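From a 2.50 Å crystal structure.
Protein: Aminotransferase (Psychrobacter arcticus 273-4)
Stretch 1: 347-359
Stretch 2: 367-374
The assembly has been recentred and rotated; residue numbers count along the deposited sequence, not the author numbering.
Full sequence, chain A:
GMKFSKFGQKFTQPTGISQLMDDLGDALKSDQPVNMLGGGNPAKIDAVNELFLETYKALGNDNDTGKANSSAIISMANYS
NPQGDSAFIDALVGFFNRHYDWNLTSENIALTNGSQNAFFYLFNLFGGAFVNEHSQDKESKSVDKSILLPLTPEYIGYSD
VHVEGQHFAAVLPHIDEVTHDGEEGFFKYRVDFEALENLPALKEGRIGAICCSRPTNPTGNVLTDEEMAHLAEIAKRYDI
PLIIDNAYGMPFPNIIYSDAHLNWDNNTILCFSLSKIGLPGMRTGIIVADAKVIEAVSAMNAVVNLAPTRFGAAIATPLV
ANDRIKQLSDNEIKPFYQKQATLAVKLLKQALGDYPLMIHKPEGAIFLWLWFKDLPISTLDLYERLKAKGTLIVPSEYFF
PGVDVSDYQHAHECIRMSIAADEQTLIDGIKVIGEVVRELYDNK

Stretch 1 347-359: LLKQALGDYPLMI
Stretch 2 367-374: FLWLWFKD

A chain that leaves a helix and turns into a strand can pack the helix end against the sheet, and this aminotransferase offers a compact example. Residues 347-351 (phi -61 to -77°, psi -25 to -59°) close a helix that begins earlier in the chain, with A351 N bonded to L347 O (3.1 Å) and L352 N to L348 O (2.8 Å). L352 is the first residue to leave helical angles (phi/psi -107/-147°). G353 follows at 101/-47°, where a CB would lie against the carbonyl oxygen before it and 2.5 Å from K349 O. A loop through D354 (-78/-18°), Y355 (-97/173°) and P356 (-73/36°) leads into strand 357-359 (phi -79 to -121°, psi 129 to 144°), which continues later in the chain.

The partner strand, 367-372 (phi -93 to -135°, psi 95 to 153°), runs antiparallel to it, the two directions 152° apart and the axes 4.7 Å apart at closest approach. The register sets L357 opposite F372 (CA to CA 4.8 Å), M358 opposite W371 (5.0 Å) and I359 opposite L370 (4.7 Å). Of these, M358 and W371 form the hydrogen-bonded pair: M358 N donates to W371 O and W371 N to M358 O, both at 2.8 Å and nearly straight. The ladder extends one step past the strands, where K373 N donates to P356 O at 3.1 Å. Between these rungs, L357 CA approaches W371 O at 3.6 Å in a CA-H...O contact.

Alternation along extended backbones then sorts the side chains. L357, I359, L370 and F372 share one face, and L348 near the end of the helix and L352 just after it pack against this side. L348 (m, chi2 t) reaches L370 CD2 with its CD2 at 3.7 Å and L368 CD1 with its CD1 at 4.1 Å; both partners have chi1 m, with chi2 t in L368 and p in L370. L352, also m and t, places CD1 3.8 Å from F372 CE1, at the ring edge. L357 (t, chi2 p) touches two side chains on its face, its CD1 lying 3.7 Å from both L370 CB and F372 CE1; F372 has chi1 m and chi2 -71°. I359 (m, t) adds a looser contact, CG2 to L368 CD2 at 4.1 Å.

On the opposite face, M358, a selenomethionine with all three chi angles m, sets its CB 3.8 Å from W371 CE3, meeting the indole obliquely. W371 has chi1 t and chi2 29°. The aliphatic part of K373 (m, t, t, m) completes this patch, its CE 3.8 Å from M358 CG. Together the two stretches bury 573 Å², both sides summed.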

# COMPACT_ATOMS: atom_id res chain seq x y z
N LEU A 347 6.92 -38.62 -4.43
CA LEU A 347 7.65 -38.39 -5.68
C LEU A 347 9.15 -38.11 -5.47
O LEU A 347 9.97 -38.63 -6.22
CB LEU A 347 7.01 -37.27 -6.50
CG LEU A 347 5.58 -37.46 -7.01
CD1 LEU A 347 5.12 -36.13 -7.63
CD2 LEU A 347 5.41 -38.64 -7.97
N LEU A 348 9.49 -37.32 -4.45
CA LEU A 348 10.90 -37.01 -4.13
C LEU A 348 11.65 -38.28 -3.69
O LEU A 348 12.78 -38.49 -4.12
CB LEU A 348 11.05 -35.88 -3.08
CG LEU A 348 10.71 -34.46 -3.54
CD1 LEU A 348 10.64 -33.54 -2.36
CD2 LEU A 348 11.73 -33.94 -4.52
N LYS A 349 11.00 -39.11 -2.88
CA LYS A 349 11.57 -40.41 -2.47
C LYS A 349 11.72 -41.42 -3.61
O LYS A 349 12.56 -42.29 -3.51
CB LYS A 349 10.85 -41.01 -1.25
CG LYS A 349 11.14 -40.21 0.04
CD LYS A 349 10.78 -40.95 1.32
CE LYS A 349 11.39 -40.26 2.57
NZ LYS A 349 12.90 -40.21 2.62
N GLN A 350 10.94 -41.33 -4.69
CA GLN A 350 11.13 -42.20 -5.87
C GLN A 350 12.32 -41.72 -6.70
O GLN A 350 13.05 -42.54 -7.23
CB GLN A 350 9.90 -42.26 -6.77
CG GLN A 350 8.77 -43.02 -6.16
CD GLN A 350 7.42 -42.81 -6.86
OE1 GLN A 350 7.25 -41.94 -7.73
NE2 GLN A 350 6.44 -43.61 -6.46
N ALA A 351 12.47 -40.40 -6.83
CA ALA A 351 13.57 -39.78 -7.59
C ALA A 351 14.93 -39.94 -6.87
O ALA A 351 15.86 -40.54 -7.39
CB ALA A 351 13.25 -38.30 -7.86
N LEU A 352 15.00 -39.41 -5.65
CA LEU A 352 16.19 -39.42 -4.79
C LEU A 352 15.82 -40.45 -3.71
O LEU A 352 15.13 -41.40 -4.05
CB LEU A 352 16.43 -38.00 -4.29
CG LEU A 352 16.47 -36.98 -5.46
CD1 LEU A 352 16.34 -35.54 -4.99
CD2 LEU A 352 17.73 -37.21 -6.33
N GLY A 353 16.25 -40.34 -2.45
CA GLY A 353 15.80 -41.36 -1.44
C GLY A 353 16.89 -42.37 -1.20
O GLY A 353 17.16 -42.71 -0.05
N ASP A 354 17.49 -42.88 -2.28
CA ASP A 354 18.75 -43.63 -2.19
C ASP A 354 19.92 -42.64 -2.01
O ASP A 354 21.00 -43.05 -1.60
CB ASP A 354 19.06 -44.46 -3.45
CG ASP A 354 18.19 -45.70 -3.60
OD1 ASP A 354 17.89 -46.38 -2.59
OD2 ASP A 354 17.86 -46.01 -4.76
N TYR A 355 19.68 -41.36 -2.35
CA TYR A 355 20.68 -40.30 -2.32
C TYR A 355 20.61 -39.46 -1.03
O TYR A 355 19.68 -39.63 -0.22
CB TYR A 355 20.51 -39.45 -3.58
CG TYR A 355 20.89 -40.20 -4.83
CD1 TYR A 355 20.01 -41.12 -5.43
CD2 TYR A 355 22.14 -40.01 -5.41
CE1 TYR A 355 20.39 -41.85 -6.60
CE2 TYR A 355 22.52 -40.70 -6.57
CZ TYR A 355 21.65 -41.61 -7.16
OH TYR A 355 22.05 -42.27 -8.30
N PRO A 356 21.58 -38.53 -0.82
CA PRO A 356 21.61 -37.71 0.41
C PRO A 356 20.55 -36.59 0.57
O PRO A 356 20.86 -35.54 1.15
CB PRO A 356 23.02 -37.11 0.38
CG PRO A 356 23.80 -38.04 -0.47
CD PRO A 356 22.86 -38.38 -1.55
N LEU A 357 19.33 -36.82 0.09
CA LEU A 357 18.25 -35.86 0.23
C LEU A 357 17.71 -35.99 1.63
O LEU A 357 17.45 -37.10 2.08
CB LEU A 357 17.07 -36.13 -0.74
CG LEU A 357 15.81 -35.24 -0.66
CD1 LEU A 357 16.13 -33.78 -0.97
CD2 LEU A 357 14.70 -35.74 -1.60
N MSE A 358 17.61 -34.85 2.30
CA MSE A 358 16.89 -34.70 3.56
C MSE A 358 15.76 -33.72 3.19
O MSE A 358 15.95 -32.83 2.35
CB MSE A 358 17.78 -34.12 4.66
CG MSE A 358 19.00 -34.95 5.00
SE MSE A 358 18.57 -36.57 5.97
CE MSE A 358 18.15 -35.82 7.72
N ILE A 359 14.58 -33.93 3.79
CA ILE A 359 13.41 -33.08 3.60
C ILE A 359 13.03 -32.54 4.97
O ILE A 359 13.03 -33.29 5.92
CB ILE A 359 12.24 -33.90 2.99
CG1 ILE A 359 12.63 -34.42 1.60
CG2 ILE A 359 10.95 -33.06 2.90
CD1 ILE A 359 11.59 -35.33 0.96
N PHE A 367 5.16 -25.12 1.13
CA PHE A 367 6.46 -25.43 0.53
C PHE A 367 7.10 -26.66 1.14
O PHE A 367 6.83 -26.99 2.30
CB PHE A 367 7.47 -24.30 0.80
CG PHE A 367 6.95 -22.94 0.51
CD1 PHE A 367 6.88 -22.47 -0.81
CD2 PHE A 367 6.54 -22.10 1.54
CE1 PHE A 367 6.39 -21.18 -1.10
CE2 PHE A 367 6.05 -20.80 1.26
CZ PHE A 367 5.98 -20.35 -0.06
N LEU A 368 7.94 -27.33 0.35
CA LEU A 368 8.87 -28.37 0.86
C LEU A 368 10.30 -27.75 0.77
O LEU A 368 10.67 -27.09 -0.23
CB LEU A 368 8.75 -29.72 0.13
CG LEU A 368 7.53 -30.59 0.49
CD1 LEU A 368 7.45 -31.78 -0.42
CD2 LEU A 368 7.53 -31.04 1.93
N TRP A 369 11.08 -27.95 1.83
CA TRP A 369 12.45 -27.46 1.95
C TRP A 369 13.36 -28.67 1.88
O TRP A 369 13.36 -29.49 2.80
CB TRP A 369 12.58 -26.72 3.28
CG TRP A 369 13.89 -26.08 3.61
CD1 TRP A 369 14.78 -26.47 4.57
CD2 TRP A 369 14.45 -24.91 3.01
NE1 TRP A 369 15.84 -25.63 4.61
CE2 TRP A 369 15.67 -24.66 3.66
CE3 TRP A 369 14.03 -24.05 1.99
CZ2 TRP A 369 16.49 -23.58 3.32
CZ3 TRP A 369 14.86 -22.97 1.65
CH2 TRP A 369 16.07 -22.75 2.32
N LEU A 370 14.10 -28.78 0.76
CA LEU A 370 14.95 -29.92 0.43
C LEU A 370 16.41 -29.59 0.73
O LEU A 370 16.87 -28.53 0.31
CB LEU A 370 14.81 -30.29 -1.06
CG LEU A 370 13.56 -31.05 -1.55
CD1 LEU A 370 12.28 -30.53 -0.96
CD2 LEU A 370 13.48 -31.03 -3.07
N TRP A 371 17.10 -30.49 1.45
CA TRP A 371 18.53 -30.37 1.80
C TRP A 371 19.36 -31.50 1.16
O TRP A 371 19.21 -32.66 1.53
CB TRP A 371 18.69 -30.35 3.33
CG TRP A 371 20.10 -30.36 3.88
CD1 TRP A 371 21.24 -29.86 3.28
CD2 TRP A 371 20.51 -30.79 5.19
NE1 TRP A 371 22.33 -30.02 4.11
CE2 TRP A 371 21.91 -30.57 5.29
CE3 TRP A 371 19.82 -31.35 6.28
CZ2 TRP A 371 22.65 -30.91 6.44
CZ3 TRP A 371 20.56 -31.69 7.44
CH2 TRP A 371 21.96 -31.46 7.50
N PHE A 372 20.20 -31.13 0.20
CA PHE A 372 21.10 -32.05 -0.50
C PHE A 372 22.43 -32.04 0.24
O PHE A 372 23.25 -31.15 0.00
CB PHE A 372 21.29 -31.60 -1.96
CG PHE A 372 20.00 -31.42 -2.72
CD1 PHE A 372 19.24 -32.52 -3.08
CD2 PHE A 372 19.57 -30.15 -3.10
CE1 PHE A 372 18.04 -32.36 -3.79
CE2 PHE A 372 18.38 -29.98 -3.80
CZ PHE A 372 17.61 -31.09 -4.15
N LYS A 373 22.65 -33.00 1.15
CA LYS A 373 23.93 -33.09 1.90
C LYS A 373 25.12 -33.29 0.93
O LYS A 373 25.06 -34.16 0.08
CB LYS A 373 23.94 -34.23 2.94
CG LYS A 373 23.11 -34.07 4.26
CD LYS A 373 23.32 -35.37 5.12
CE LYS A 373 22.51 -35.46 6.44
NZ LYS A 373 23.05 -34.74 7.63
N ASP A 374 26.16 -32.45 1.07
CA ASP A 374 27.41 -32.52 0.26
C ASP A 374 27.21 -32.44 -1.26
O ASP A 374 27.85 -33.18 -2.01
CB ASP A 374 28.21 -33.80 0.60
CG ASP A 374 28.43 -33.99 2.09
OD1 ASP A 374 28.49 -32.99 2.84
OD2 ASP A 374 28.54 -35.16 2.50